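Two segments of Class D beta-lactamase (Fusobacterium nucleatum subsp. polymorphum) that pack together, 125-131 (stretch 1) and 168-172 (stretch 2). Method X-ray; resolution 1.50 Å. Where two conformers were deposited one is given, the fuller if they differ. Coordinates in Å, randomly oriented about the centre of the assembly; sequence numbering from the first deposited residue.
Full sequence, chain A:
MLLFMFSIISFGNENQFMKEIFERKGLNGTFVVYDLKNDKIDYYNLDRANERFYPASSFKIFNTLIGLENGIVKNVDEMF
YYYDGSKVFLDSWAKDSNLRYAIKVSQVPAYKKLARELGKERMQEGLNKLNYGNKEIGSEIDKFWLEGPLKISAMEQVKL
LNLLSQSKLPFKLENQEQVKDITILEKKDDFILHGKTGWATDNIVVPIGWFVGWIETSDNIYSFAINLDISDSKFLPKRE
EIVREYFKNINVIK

Stretch 1 125-131: EGLNKLN
Stretch 2 (168-172) KLPFK

No direct hydrogen bond joins these two stretches; their one polar link passes through a water. Lys129 NZ donates to the water at 2.8 Å, and the same water donates to Pro170 O at 2.8 Å. The water therefore matches an ammonium donor to a backbone carbonyl acceptor. Everything else between the stretches is van der Waals packing, and the buried surface is small, 248 Å² summed over both sides.

Stretch 1 is the closing part of a helix that begins earlier in the chain. Phi/psi stay near -65/-40 from Glu125 to Lys129. Leu130 is at -76/-13. Lys129 N bonds to Glu125 O at 2.9 Å, and Leu130 N bonds to Gly126 O at 3.0 Å. Asn131 then leaves helical geometry with phi/psi 47/47, in a Schellman motif. Its N makes a weak bond to Asn128 O at 3.1 Å.

Stretch 2 has no regular helix or strand. Phi/psi run -105/7 at Lys168, -80/161 at Leu169, -84/60 at Pro170, -140/158 at Phe171 and -57/139 at Lys172. A weak bond from Phe171 N to Leu169 O, 2.9 Å, spans Pro170. Lys172 is the N-cap residue of the helix that follows.

The register pairs Lys129 with Pro170, CA to CA 7.3 Å, and Leu130 with Leu169, CA to CA 7.5 Å. The pairing thus runs in opposite senses along the two sequences.

Phe171 has the largest covered area in the contact. Its CA-to-CB bond points sideways, but chi1 -73° (m) and chi2 80° bring the ring end nearer to the helix. Leu130, also sideways at CB, uses chi1 m and chi2 t. Leu130 CD2 lies 3.5 Å from Phe171 CE1, approaching the ring obliquely. Leu130 CD2 is also 4.0 Å from Leu169 CD1. Leu169 points toward the helix with chi1 m and chi2 t. These apolar groups shield one another from solvent.

Gly126 has no side chain, and its O lies 4.3 Å from Phe171 CZ, at the ring edge and near its plane. This carbonyl is already the acceptor for Leu130 N.

Lys129 points toward stretch 2, with chi1 to chi4 m, t, p, t. Its aliphatic chain passes the ring obliquely, with CE 4.1 Å from Phe171 CZ, before NZ reaches the water. Pro170 also points toward the helix. Its ring is C-gamma endo, and its CG packs 3.8 Å from Lys129 O.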

# COMPACT_ATOMS: atom_id res chain seq x y z
N GLU A 125 -10.72 3.14 15.58
CA GLU A 125 -10.63 1.82 16.19
C GLU A 125 -9.90 0.88 15.25
O GLU A 125 -9.10 0.04 15.70
CB GLU A 125 -12.06 1.34 16.46
CG GLU A 125 -12.63 1.96 17.75
CD GLU A 125 -14.10 1.82 18.04
OE1 GLU A 125 -14.39 2.17 19.24
OE2 GLU A 125 -14.93 1.47 17.12
N GLY A 126 -10.10 1.00 13.93
CA GLY A 126 -9.40 0.22 12.95
C GLY A 126 -7.89 0.42 12.88
O GLY A 126 -7.09 -0.51 12.89
N LEU A 127 -7.53 1.71 12.86
CA LEU A 127 -6.11 2.09 12.88
C LEU A 127 -5.44 1.57 14.18
O LEU A 127 -4.32 1.12 14.18
CB LEU A 127 -5.91 3.59 12.80
CG LEU A 127 -6.35 4.31 11.50
CD1 LEU A 127 -6.11 5.83 11.56
CD2 LEU A 127 -5.66 3.71 10.32
N ASN A 128 -6.20 1.64 15.28
CA ASN A 128 -5.64 1.30 16.57
C ASN A 128 -5.47 -0.22 16.68
O ASN A 128 -4.45 -0.70 17.21
CB ASN A 128 -6.53 1.80 17.69
CG ASN A 128 -6.40 3.30 17.91
OD1 ASN A 128 -5.63 3.95 17.20
ND2 ASN A 128 -7.09 3.84 18.85
N LYS A 129 -6.44 -0.97 16.10
CA LYS A 129 -6.38 -2.46 16.06
C LYS A 129 -5.17 -2.92 15.23
O LYS A 129 -4.49 -3.92 15.58
CB LYS A 129 -7.65 -3.01 15.55
CG LYS A 129 -8.74 -3.03 16.58
CD LYS A 129 -10.06 -3.10 15.84
CE LYS A 129 -10.23 -4.44 15.24
NZ LYS A 129 -11.67 -4.53 14.83
N LEU A 130 -4.90 -2.22 14.11
CA LEU A 130 -3.74 -2.44 13.30
C LEU A 130 -2.43 -1.91 13.81
O LEU A 130 -1.37 -2.18 13.26
CB LEU A 130 -3.96 -1.83 11.89
CG LEU A 130 -5.01 -2.48 11.01
CD1 LEU A 130 -5.53 -1.56 9.94
CD2 LEU A 130 -4.60 -3.85 10.47
N ASN A 131 -2.50 -1.03 14.84
CA ASN A 131 -1.40 -0.24 15.28
C ASN A 131 -0.69 0.45 14.06
O ASN A 131 0.53 0.41 13.94
CB ASN A 131 -0.38 -1.03 16.05
CG ASN A 131 0.60 -0.15 16.77
OD1 ASN A 131 0.26 0.94 17.30
ND2 ASN A 131 1.84 -0.60 16.83
N LYS A 168 -2.79 -13.12 9.41
CA LYS A 168 -2.45 -13.08 10.85
C LYS A 168 -2.80 -11.80 11.55
O LYS A 168 -2.52 -11.62 12.74
CB LYS A 168 -0.93 -13.38 11.05
CG LYS A 168 -0.61 -14.86 10.91
CD LYS A 168 0.87 -15.04 11.08
CE LYS A 168 1.18 -16.52 10.96
NZ LYS A 168 0.73 -17.41 12.04
N LEU A 169 -3.48 -10.92 10.88
CA LEU A 169 -3.97 -9.70 11.53
C LEU A 169 -5.25 -10.03 12.33
O LEU A 169 -5.91 -11.02 12.04
CB LEU A 169 -4.22 -8.57 10.52
CG LEU A 169 -3.01 -8.07 9.78
CD1 LEU A 169 -3.40 -7.15 8.62
CD2 LEU A 169 -2.12 -7.28 10.77
N PRO A 170 -5.60 -9.16 13.27
CA PRO A 170 -6.80 -9.46 14.11
C PRO A 170 -8.13 -9.06 13.50
O PRO A 170 -8.87 -8.19 14.03
CB PRO A 170 -6.51 -8.61 15.38
CG PRO A 170 -5.76 -7.44 14.91
CD PRO A 170 -4.85 -7.97 13.79
N PHE A 171 -8.41 -9.64 12.36
CA PHE A 171 -9.56 -9.31 11.44
C PHE A 171 -10.06 -10.67 10.95
O PHE A 171 -9.32 -11.68 10.94
CB PHE A 171 -9.14 -8.45 10.29
CG PHE A 171 -8.86 -7.03 10.69
CD1 PHE A 171 -7.65 -6.64 11.30
CD2 PHE A 171 -9.82 -6.02 10.51
CE1 PHE A 171 -7.46 -5.34 11.73
CE2 PHE A 171 -9.60 -4.74 10.93
CZ PHE A 171 -8.39 -4.40 11.57
N LYS A 172 -11.29 -10.70 10.50
CA LYS A 172 -11.85 -11.95 10.01
C LYS A 172 -11.00 -12.52 8.89
O LYS A 172 -10.55 -11.81 7.97
CB LYS A 172 -13.30 -11.84 9.49
CG LYS A 172 -14.09 -13.10 9.75
CD LYS A 172 -15.59 -12.94 9.41
CE LYS A 172 -16.19 -11.78 10.21
NZ LYS A 172 -16.53 -12.17 11.60
O HOH W 1 -11.54 -7.24 14.24